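Local coordinates for Ice-binding protein (Flavobacteriaceae bacterium, PDB 5UYT) that probably binds ice through two beta-helical ice-binding domains and has antifreeze activity, in an Antarctic bacterium, at residues G34-A39 with G55-A60; I66-L71 with V167-A172; L277-A282 with S382-N387. One frame throughout, in Å; residues are numbered along the deposited sequence.

Contacts 1 and 2 belong to the first ice-binding domain and contact 3 to the second, and they follow one another along the chain without overlap. Contacts 1 and 2 share helix 55-73, which lies along the outside of the solenoid: the start of the helix meets the end of strand 32-35 and the turn that follows it, and a later turn meets strand 165-168. Their centres are about 16 Å apart. Contact 3, where helix 270-288 lies against strand 382-385, has its centre about 38 Å from that of contact 1 and about 49 Å from that of contact 2. Each domain of this right-handed beta-helical protein thus carries a long helix packed beside its parallel coils.

Contact 1 (G34-A39 with G55-A60); sequences GTNNAA and GATSAA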
ATOM      1  N   GLY A  34      13.787   5.262   6.878  1.00 27.29           N
ATOM      2  CA  GLY A  34      15.132   5.724   6.639  1.00 28.96           C
ATOM      3  C   GLY A  34      15.931   6.194   7.816  1.00 29.56           C
ATOM      4  O   GLY A  34      15.429   6.286   8.949  1.00 28.74           O
ATOM      5  N   THR A  35      17.190   6.487   7.521  1.00 30.87           N
ATOM      6  CA  THR A  35      18.109   7.046   8.494  1.00 32.12           C
ATOM      7  C   THR A  35      19.048   8.002   7.762  1.00 33.77           C
ATOM      8  O   THR A  35      19.448   7.759   6.622  1.00 34.33           O
ATOM      9  CB  THR A  35      18.883   5.929   9.238  1.00 33.04           C
ATOM     10  OG1 THR A  35      20.120   6.447   9.754  1.00 35.39           O
ATOM     11  CG2 THR A  35      19.161   4.722   8.295  1.00 33.33           C
ATOM     12  N   ASN A  36      19.407   9.095   8.418  1.00 35.28           N
ATOM     13  CA  ASN A  36      20.231  10.101   7.782  1.00 36.46           C
ATOM     14  C   ASN A  36      21.736   9.802   7.840  1.00 38.89           C
ATOM     15  O   ASN A  36      22.542  10.594   7.344  1.00 39.83           O
ATOM     16  CB  ASN A  36      19.910  11.486   8.370  1.00 37.64           C
ATOM     17  CG  ASN A  36      20.548  12.609   7.584  1.00 39.19           C
ATOM     18  OD1 ASN A  36      21.173  13.517   8.145  1.00 41.62           O
ATOM     19  ND2 ASN A  36      20.435  12.531   6.279  1.00 38.35           N
ATOM     20  N   ASN A  37      22.123   8.668   8.438  1.00 39.04           N
ATOM     21  CA  ASN A  37      23.537   8.302   8.511  1.00 41.79           C
ATOM     22  C   ASN A  37      23.893   6.819   8.343  1.00 41.95           C
ATOM     23  O   ASN A  37      25.035   6.432   8.610  1.00 43.67           O
ATOM     24  CB  ASN A  37      24.172   8.846   9.816  1.00 43.56           C
ATOM     25  CG  ASN A  37      23.834   7.998  11.035  1.00 42.93           C
ATOM     26  OD1 ASN A  37      22.890   7.176  11.024  1.00 40.97           O
ATOM     27  ND2 ASN A  37      24.616   8.191  12.110  1.00 44.48           N
ATOM     28  N   ALA A  38      22.930   6.002   7.927  1.00 40.53           N
ATOM     29  CA  ALA A  38      23.164   4.572   7.720  1.00 41.59           C
ATOM     30  C   ALA A  38      22.194   4.064   6.663  1.00 40.59           C
ATOM     31  O   ALA A  38      21.632   4.869   5.910  1.00 41.28           O
ATOM     32  CB  ALA A  38      23.018   3.801   9.034  1.00 41.88           C
ATOM     33  N   ALA A  39      21.991   2.745   6.603  1.00 40.12           N
ATOM     34  CA  ALA A  39      21.041   2.138   5.682  1.00 38.43           C
ATOM     35  C   ALA A  39      20.199   1.146   6.456  1.00 37.22           C
ATOM     36  O   ALA A  39      20.745   0.386   7.254  1.00 37.95           O
ATOM     37  CB  ALA A  39      21.763   1.434   4.544  1.00 39.72           C
ATOM     38  N   GLY A  55      19.299  13.305   0.317  1.00 38.97           N
ATOM     39  CA  GLY A  55      18.615  14.595   0.449  1.00 39.34           C
ATOM     40  C   GLY A  55      17.281  14.499   1.181  1.00 37.34           C
ATOM     41  O   GLY A  55      16.927  15.399   1.942  1.00 37.85           O
ATOM     42  N   ALA A  56      16.534  13.416   0.964  1.00 35.86           N
ATOM     43  CA  ALA A  56      15.288  13.213   1.698  1.00 34.35           C
ATOM     44  C   ALA A  56      15.473  13.060   3.222  1.00 34.11           C
ATOM     45  O   ALA A  56      14.661  13.579   4.009  1.00 33.86           O
ATOM     46  CB  ALA A  56      14.541  12.012   1.148  1.00 32.55           C
ATOM     47  N   THR A  57      16.498  12.310   3.627  1.00 34.00           N
ATOM     48  CA  THR A  57      16.750  12.083   5.064  1.00 33.75           C
ATOM     49  C   THR A  57      17.351  13.319   5.724  1.00 35.60           C
ATOM     50  O   THR A  57      17.141  13.557   6.918  1.00 36.06           O
ATOM     51  CB  THR A  57      17.642  10.846   5.341  1.00 33.41           C
ATOM     52  OG1 THR A  57      18.932  11.019   4.747  1.00 34.42           O
ATOM     53  CG2 THR A  57      16.984   9.564   4.799  1.00 31.62           C
ATOM     54  N   SER A  58      18.092  14.103   4.944  1.00 37.18           N
ATOM     55  CA  SER A  58      18.701  15.336   5.450  1.00 39.52           C
ATOM     56  C   SER A  58      17.587  16.339   5.750  1.00 39.82           C
ATOM     57  O   SER A  58      17.589  16.981   6.808  1.00 40.66           O
ATOM     58  CB  SER A  58      19.689  15.900   4.424  1.00 40.86           C
ATOM     59  OG  SER A  58      20.326  17.059   4.932  1.00 44.14           O
ATOM     60  N   ALA A  59      16.647  16.465   4.810  1.00 39.62           N
ATOM     61  CA  ALA A  59      15.446  17.300   4.971  1.00 39.88           C
ATOM     62  C   ALA A  59      14.558  16.866   6.152  1.00 38.97           C
ATOM     63  O   ALA A  59      14.134  17.714   6.956  1.00 39.47           O
ATOM     64  CB  ALA A  59      14.647  17.345   3.674  1.00 39.65           C
ATOM     65  N   ALA A  60      14.312  15.560   6.265  1.00 37.26           N
ATOM     66  CA  ALA A  60      13.548  14.988   7.392  1.00 36.45           C
ATOM     67  C   ALA A  60      14.236  15.283   8.740  1.00 37.55           C
ATOM     68  O   ALA A  60      13.571  15.666   9.720  1.00 37.55           O
ATOM     69  CB  ALA A  60      13.330  13.486   7.200  1.00 35.09           C
TER
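Asn36 and Thr57 make the polar link between the turn after strand 32-35 and the first turn of helix 55-73. Asn36 ND2 donates to Thr57 OG1 over 2.6 Å, a short bond with an N-H...O angle of 157° and the acceptor almost in the amide plane. With CG anti to the backbone N of Asn36 (chi1 -170°), the amide reaches across to the helix. Thr57 OG1 is held a second time, by the backbone N of Asn54 just ahead of the helix, so two N-H groups fix the hydroxyl. The same amide nitrogen passes 3.1 Å from Ser58 N, but both are donors and no bond forms.

Van der Waals contact comes from the other branch of Thr57: methyl CG2 lies 3.6 Å from Thr35 O, while the side chain also touches Phe15 and Gln51 of the flanking strands. Within the turn, Thr35 OG1 accepts from Asn37 N at 3.3 Å, closing an ST turn, and is also bonded to Gly19 O. Strand 32-35 pairs in parallel with strands 12-16 and 50-52, and this pairing of successive coils, with a helix laid beside them, belongs to the right-handed beta-solenoid of this ice-binding protein family.

Contact 2 (I66-L71 with V167-A172); sequences IAYNLL and VANNAA
Tyr68 OH and Asn169 ND2 converge on the carboxylate of Glu151, the phenol bonding to OE2 and the amide to OE1. Although OH and ND2 are 3.1 Å apart, their angle is poor and they make no hydrogen bond with each other. The other end of the Asn169 amide, OD1, is bonded to Thr188 OG1, so both ends of the group are held and its rotation is fixed.

In that position the amide lies over one face of the Tyr68 ring. Asn169 CG sits 3.4 Å above the ring plane, offset toward the rim, and comes within 3.5 Å of Tyr68 CE1; the two planes are only 23° apart, an offset stack of amide on ring. The tyrosine extends from the helix with CG anti to its own N (chi1 170°), which carries the ring out to the strand.

Val167 closes the apolar side. Its CG1 meets the ring edge at CD1 of Tyr68, 4.3 Å away, and its CG2 approaches Leu71 CD1 at 4.0 Å. Phe147 and Lys149 of the adjoining coil also touch Leu71. Here helix 55-73 rests on strand 165-168 and the turn after it, as expected of the flanking helix in an ice-binding beta-helix.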
ATOM      1  N   ILE A  66      12.871  20.888  14.057  1.00 41.94           N
ATOM      2  CA  ILE A  66      11.883  21.973  14.151  1.00 42.91           C
ATOM      3  C   ILE A  66      10.590  21.516  14.866  1.00 41.66           C
ATOM      4  O   ILE A  66      10.100  22.231  15.764  1.00 42.80           O
ATOM      5  CB  ILE A  66      11.542  22.539  12.751  1.00 43.34           C
ATOM      6  CG1 ILE A  66      12.737  23.315  12.178  1.00 45.24           C
ATOM      7  CG2 ILE A  66      10.326  23.462  12.813  1.00 44.48           C
ATOM      8  CD1 ILE A  66      12.636  23.520  10.680  1.00 44.92           C
ATOM      9  N   ALA A  67      10.056  20.353  14.450  1.00 39.05           N
ATOM     10  CA  ALA A  67       8.911  19.699  15.108  1.00 37.52           C
ATOM     11  C   ALA A  67       9.163  19.473  16.610  1.00 38.11           C
ATOM     12  O   ALA A  67       8.307  19.826  17.435  1.00 38.29           O
ATOM     13  CB  ALA A  67       8.547  18.377  14.420  1.00 35.44           C
ATOM     14  N   TYR A  68      10.314  18.880  16.947  1.00 37.88           N
ATOM     15  CA  TYR A  68      10.666  18.604  18.343  1.00 38.85           C
ATOM     16  C   TYR A  68      10.612  19.893  19.185  1.00 41.17           C
ATOM     17  O   TYR A  68      10.042  19.902  20.283  1.00 41.54           O
ATOM     18  CB  TYR A  68      12.060  17.948  18.497  1.00 38.60           C
ATOM     19  CG  TYR A  68      12.456  17.914  19.957  1.00 39.26           C
ATOM     20  CD1 TYR A  68      11.957  16.925  20.799  1.00 38.56           C
ATOM     21  CD2 TYR A  68      13.246  18.935  20.523  1.00 41.38           C
ATOM     22  CE1 TYR A  68      12.249  16.911  22.145  1.00 39.43           C
ATOM     23  CE2 TYR A  68      13.541  18.930  21.875  1.00 42.44           C
ATOM     24  CZ  TYR A  68      13.048  17.915  22.680  1.00 41.47           C
ATOM     25  OH  TYR A  68      13.332  17.907  24.030  1.00 42.47           O
ATOM     26  N   ASN A  69      11.208  20.962  18.662  1.00 42.94           N
ATOM     27  CA  ASN A  69      11.284  22.229  19.372  1.00 45.98           C
ATOM     28  C   ASN A  69       9.913  22.857  19.604  1.00 46.37           C
ATOM     29  O   ASN A  69       9.673  23.423  20.673  1.00 47.74           O
ATOM     30  CB  ASN A  69      12.234  23.198  18.671  1.00 47.97           C
ATOM     31  CG  ASN A  69      13.684  22.811  18.848  1.00 48.85           C
ATOM     32  OD1 ASN A  69      14.050  22.173  19.828  1.00 48.97           O
ATOM     33  ND2 ASN A  69      14.522  23.196  17.899  1.00 49.97           N
ATOM     34  N   LEU A  70       9.014  22.726  18.626  1.00 45.10           N
ATOM     35  CA  LEU A  70       7.634  23.180  18.796  1.00 44.92           C
ATOM     36  C   LEU A  70       6.912  22.338  19.848  1.00 43.49           C
ATOM     37  O   LEU A  70       6.167  22.872  20.679  1.00 43.45           O
ATOM     38  CB  LEU A  70       6.873  23.137  17.475  1.00 44.83           C
ATOM     39  CG  LEU A  70       7.277  24.107  16.360  1.00 46.36           C
ATOM     40  CD1 LEU A  70       6.695  23.585  15.046  1.00 45.84           C
ATOM     41  CD2 LEU A  70       6.814  25.522  16.676  1.00 49.22           C
ATOM     42  N   LEU A  71       7.139  21.022  19.817  1.00 40.91           N
ATOM     43  CA  LEU A  71       6.616  20.139  20.871  1.00 40.23           C
ATOM     44  C   LEU A  71       7.145  20.548  22.272  1.00 41.94           C
ATOM     45  O   LEU A  71       6.381  20.612  23.264  1.00 42.11           O
ATOM     46  CB  LEU A  71       6.927  18.668  20.561  1.00 37.96           C
ATOM     47  CG  LEU A  71       6.156  18.136  19.345  1.00 36.21           C
ATOM     48  CD1 LEU A  71       6.542  16.702  19.007  1.00 34.54           C
ATOM     49  CD2 LEU A  71       4.663  18.227  19.602  1.00 35.58           C
ATOM     50  N   VAL A 167       7.938  10.802  18.964  1.00 29.15           N
ATOM     51  CA  VAL A 167       9.198  11.500  18.745  1.00 30.26           C
ATOM     52  C   VAL A 167      10.113  11.237  19.938  1.00 30.96           C
ATOM     53  O   VAL A 167       9.907  11.787  21.027  1.00 31.94           O
ATOM     54  CB  VAL A 167       9.001  13.037  18.598  1.00 31.25           C
ATOM     55  CG1 VAL A 167      10.342  13.756  18.426  1.00 31.71           C
ATOM     56  CG2 VAL A 167       8.065  13.353  17.448  1.00 30.46           C
ATOM     57  N   ALA A 168      11.128  10.402  19.730  1.00 30.62           N
ATOM     58  CA  ALA A 168      12.079  10.103  20.795  1.00 31.03           C
ATOM     59  C   ALA A 168      13.261  11.034  20.633  1.00 32.51           C
ATOM     60  O   ALA A 168      13.905  11.038  19.587  1.00 32.50           O
ATOM     61  CB  ALA A 168      12.526   8.647  20.725  1.00 31.09           C
ATOM     62  N   ASN A 169      13.540  11.840  21.667  1.00 33.33           N
ATOM     63  CA  ASN A 169      14.645  12.768  21.621  1.00 34.69           C
ATOM     64  C   ASN A 169      15.893  12.146  22.218  1.00 35.31           C
ATOM     65  O   ASN A 169      15.920  11.830  23.422  1.00 34.95           O
ATOM     66  CB  ASN A 169      14.312  14.041  22.418  1.00 36.01           C
ATOM     67  CG  ASN A 169      15.290  15.163  22.157  1.00 37.72           C
ATOM     68  OD1 ASN A 169      15.740  15.348  21.027  1.00 37.67           O
ATOM     69  ND2 ASN A 169      15.633  15.928  23.211  1.00 38.58           N
ATOM     70  N   ASN A 170      16.923  12.003  21.388  1.00 35.70           N
ATOM     71  CA  ASN A 170      18.203  11.423  21.807  1.00 36.97           C
ATOM     72  C   ASN A 170      18.000  10.093  22.515  1.00 36.55           C
ATOM     73  O   ASN A 170      18.599   9.834  23.562  1.00 36.80           O
ATOM     74  CB  ASN A 170      19.005  12.400  22.667  1.00 39.80           C
ATOM     75  CG  ASN A 170      19.314  13.676  21.923  1.00 41.16           C
ATOM     76  OD1 ASN A 170      19.136  14.753  22.455  1.00 44.15           O
ATOM     77  ND2 ASN A 170      19.747  13.558  20.674  1.00 40.99           N
ATOM     78  N   ALA A 171      17.136   9.260  21.924  1.00 34.58           N
ATOM     79  CA  ALA A 171      16.875   7.906  22.422  1.00 34.49           C
ATOM     80  C   ALA A 171      16.437   6.966  21.310  1.00 33.23           C
ATOM     81  O   ALA A 171      16.037   7.414  20.232  1.00 32.28           O
ATOM     82  CB  ALA A 171      15.808   7.934  23.515  1.00 34.84           C
ATOM     83  N   ALA A 172      16.518   5.664  21.583  1.00 32.71           N
ATOM     84  CA  ALA A 172      16.090   4.634  20.621  1.00 31.29           C
ATOM     85  C   ALA A 172      14.582   4.376  20.705  1.00 29.76           C
ATOM     86  O   ALA A 172      13.906   4.802  21.661  1.00 29.56           O
ATOM     87  CB  ALA A 172      16.879   3.339  20.846  1.00 32.18           C
TER

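Contact 3 (L277-A282 with S382-N387); sequences LDLNNA and SVIGNN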
ATOM      1  N   LEU A 277      -3.682  -2.658 -31.820  1.00 23.55           N
ATOM      2  CA  LEU A 277      -2.991  -1.348 -31.872  1.00 25.20           C
ATOM      3  C   LEU A 277      -3.146  -0.625 -30.534  1.00 24.32           C
ATOM      4  O   LEU A 277      -2.187  -0.089 -29.965  1.00 24.31           O
ATOM      5  CB  LEU A 277      -3.539  -0.486 -33.025  1.00 26.64           C
ATOM      6  CG  LEU A 277      -3.209  -1.002 -34.433  1.00 29.51           C
ATOM      7  CD1 LEU A 277      -3.874  -0.143 -35.521  1.00 31.37           C
ATOM      8  CD2 LEU A 277      -1.692  -1.012 -34.700  1.00 32.17           C
ATOM      9  N   ASP A 278      -4.362  -0.644 -30.018  1.00 23.63           N
ATOM     10  CA  ASP A 278      -4.666   0.071 -28.792  1.00 23.56           C
ATOM     11  C   ASP A 278      -4.004  -0.583 -27.578  1.00 22.66           C
ATOM     12  O   ASP A 278      -3.566   0.116 -26.670  1.00 22.29           O
ATOM     13  CB  ASP A 278      -6.166   0.181 -28.602  1.00 23.76           C
ATOM     14  CG  ASP A 278      -6.777   1.165 -29.567  1.00 26.03           C
ATOM     15  OD1 ASP A 278      -6.012   1.950 -30.153  1.00 27.99           O
ATOM     16  OD2 ASP A 278      -8.003   1.163 -29.733  1.00 27.50           O
ATOM     17  N   LEU A 279      -3.898  -1.909 -27.604  1.00 22.40           N
ATOM     18  CA  LEU A 279      -3.176  -2.632 -26.545  1.00 21.84           C
ATOM     19  C   LEU A 279      -1.695  -2.237 -26.541  1.00 22.15           C
ATOM     20  O   LEU A 279      -1.140  -1.962 -25.478  1.00 21.92           O
ATOM     21  CB  LEU A 279      -3.303  -4.147 -26.717  1.00 21.94           C
ATOM     22  CG  LEU A 279      -2.587  -5.018 -25.680  1.00 22.07           C
ATOM     23  CD1 LEU A 279      -3.189  -4.772 -24.299  1.00 22.98           C
ATOM     24  CD2 LEU A 279      -2.796  -6.487 -26.046  1.00 21.62           C
ATOM     25  N   ASN A 280      -1.047  -2.209 -27.710  1.00 23.49           N
ATOM     26  CA  ASN A 280       0.346  -1.783 -27.758  1.00 24.62           C
ATOM     27  C   ASN A 280       0.525  -0.362 -27.247  1.00 25.36           C
ATOM     28  O   ASN A 280       1.498  -0.074 -26.532  1.00 25.37           O
ATOM     29  CB  ASN A 280       0.919  -1.865 -29.188  1.00 26.95           C
ATOM     30  CG  ASN A 280       1.057  -3.289 -29.666  1.00 27.99           C
ATOM     31  OD1 ASN A 280       0.878  -4.230 -28.892  1.00 28.38           O
ATOM     32  ND2 ASN A 280       1.335  -3.461 -30.948  1.00 31.00           N
ATOM     33  N   ASN A 281      -0.399   0.528 -27.611  1.00 25.20           N
ATOM     34  CA  ASN A 281      -0.291   1.923 -27.151  1.00 26.80           C
ATOM     35  C   ASN A 281      -0.375   2.001 -25.615  1.00 24.93           C
ATOM     36  O   ASN A 281       0.425   2.717 -24.984  1.00 25.60           O
ATOM     37  CB  ASN A 281      -1.355   2.827 -27.758  1.00 28.82           C
ATOM     38  CG  ASN A 281      -1.214   3.013 -29.267  1.00 32.54           C
ATOM     39  OD1 ASN A 281      -0.122   2.959 -29.832  1.00 36.06           O
ATOM     40  ND2 ASN A 281      -2.350   3.273 -29.923  1.00 34.20           N
ATOM     41  N   ALA A 282      -1.320   1.264 -25.030  1.00 23.45           N
ATOM     42  CA  ALA A 282      -1.502   1.248 -23.578  1.00 22.86           C
ATOM     43  C   ALA A 282      -0.263   0.660 -22.872  1.00 23.43           C
ATOM     44  O   ALA A 282       0.184   1.189 -21.840  1.00 22.54           O
ATOM     45  CB  ALA A 282      -2.764   0.474 -23.194  1.00 21.41           C
ATOM     46  N   SER A 382      -6.734  -4.278 -14.934  1.00 17.35           N
ATOM     47  CA  SER A 382      -6.433  -4.630 -16.325  1.00 17.59           C
ATOM     48  C   SER A 382      -4.960  -5.053 -16.420  1.00 17.68           C
ATOM     49  O   SER A 382      -4.060  -4.249 -16.150  1.00 16.87           O
ATOM     50  CB  SER A 382      -6.691  -3.414 -17.222  1.00 18.72           C
ATOM     51  OG  SER A 382      -8.071  -3.125 -17.253  1.00 19.54           O
ATOM     52  N   VAL A 383      -4.732  -6.316 -16.790  1.00 17.80           N
ATOM     53  CA  VAL A 383      -3.377  -6.845 -16.878  1.00 18.99           C
ATOM     54  C   VAL A 383      -3.009  -6.766 -18.345  1.00 19.85           C
ATOM     55  O   VAL A 383      -3.746  -7.243 -19.221  1.00 18.32           O
ATOM     56  CB  VAL A 383      -3.283  -8.337 -16.485  1.00 20.30           C
ATOM     57  CG1 VAL A 383      -1.824  -8.801 -16.617  1.00 22.84           C
ATOM     58  CG2 VAL A 383      -3.802  -8.569 -15.095  1.00 20.87           C
ATOM     59  N   ILE A 384      -1.863  -6.150 -18.614  1.00 20.05           N
ATOM     60  CA  ILE A 384      -1.346  -6.128 -19.972  1.00 24.02           C
ATOM     61  C   ILE A 384       0.022  -6.743 -19.959  1.00 23.94           C
ATOM     62  O   ILE A 384       0.994  -6.109 -19.523  1.00 23.03           O
ATOM     63  CB  ILE A 384      -1.236  -4.719 -20.522  1.00 26.64           C
ATOM     64  CG1 ILE A 384      -2.561  -3.975 -20.349  1.00 29.78           C
ATOM     65  CG2 ILE A 384      -0.814  -4.793 -21.996  1.00 30.99           C
ATOM     66  CD1 ILE A 384      -2.574  -2.635 -21.044  1.00 32.70           C
ATOM     67  N   GLY A 385       0.067  -7.980 -20.435  1.00 23.39           N
ATOM     68  CA  GLY A 385       1.283  -8.756 -20.519  1.00 23.09           C
ATOM     69  C   GLY A 385       1.950  -8.491 -21.854  1.00 23.49           C
ATOM     70  O   GLY A 385       1.351  -7.904 -22.774  1.00 23.05           O
ATOM     71  N   ASN A 386       3.205  -8.925 -21.945  1.00 24.16           N
ATOM     72  CA  ASN A 386       4.046  -8.642 -23.102  1.00 24.51           C
ATOM     73  C   ASN A 386       4.972  -9.819 -23.339  1.00 26.81           C
ATOM     74  O   ASN A 386       5.736 -10.193 -22.432  1.00 26.80           O
ATOM     75  CB  ASN A 386       4.896  -7.394 -22.837  1.00 24.91           C
ATOM     76  CG  ASN A 386       5.777  -7.010 -24.017  1.00 26.04           C
ATOM     77  OD1 ASN A 386       6.998  -6.841 -23.859  1.00 28.17           O
ATOM     78  ND2 ASN A 386       5.174  -6.817 -25.186  1.00 24.87           N
ATOM     79  N   ASN A 387       4.916 -10.381 -24.539  1.00 28.41           N
ATOM     80  CA  ASN A 387       5.759 -11.495 -24.945  1.00 30.21           C
ATOM     81  C   ASN A 387       5.821 -12.628 -23.926  1.00 30.12           C
ATOM     82  O   ASN A 387       6.852 -12.866 -23.300  1.00 29.84           O
ATOM     83  CB  ASN A 387       7.157 -10.978 -25.310  1.00 33.59           C
ATOM     84  CG  ASN A 387       7.110 -10.013 -26.468  1.00 36.21           C
ATOM     85  OD1 ASN A 387       6.243 -10.126 -27.338  1.00 38.62           O
ATOM     86  ND2 ASN A 387       8.006  -9.044 -26.475  1.00 38.35           N
TER
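Leu279 lays its CD1 methyl against the branched side chain of Ile384, the two side chains sliding past each other in opposite directions. The closest pair is Leu279 CD1 with Ile384 CG2, at 3.3 Å, tighter than ordinary van der Waals contact, so the methyls are pressed together here. Leu279 CD1 also lies 3.9 Å from Ile384 CD1, and one methyl of the leucine therefore covers both branches of the isoleucine.

The torsions help to explain this reach. The CB bond of Leu279 runs beside the strand, and the anti chi1 (180°) then carries the methyl end to Ile384. In Ile384 the CG2 methyl takes the place opposite the backbone N, while CG1 lies beside that N and carries CD1 on in an extended chain (chi2 -172°). That extension brings Ile384 CD1 to Ala282 CB, 3.8 Å away and one helical turn beyond Leu279.

All three residues are buried, and across the two segments the contact is wholly apolar. Tyr283 and Leu286 of the same helix also touch Ile384, and Leu403 from the next coil packs on both Leu279 and Ile384. Ile384 is hydrogen-bonded through its backbone to Trp365 in the adjacent parallel strand. A long helix packed along stacked parallel strands is characteristic of the right-handed beta-helix of this ice-binding family; here the join is aliphatic.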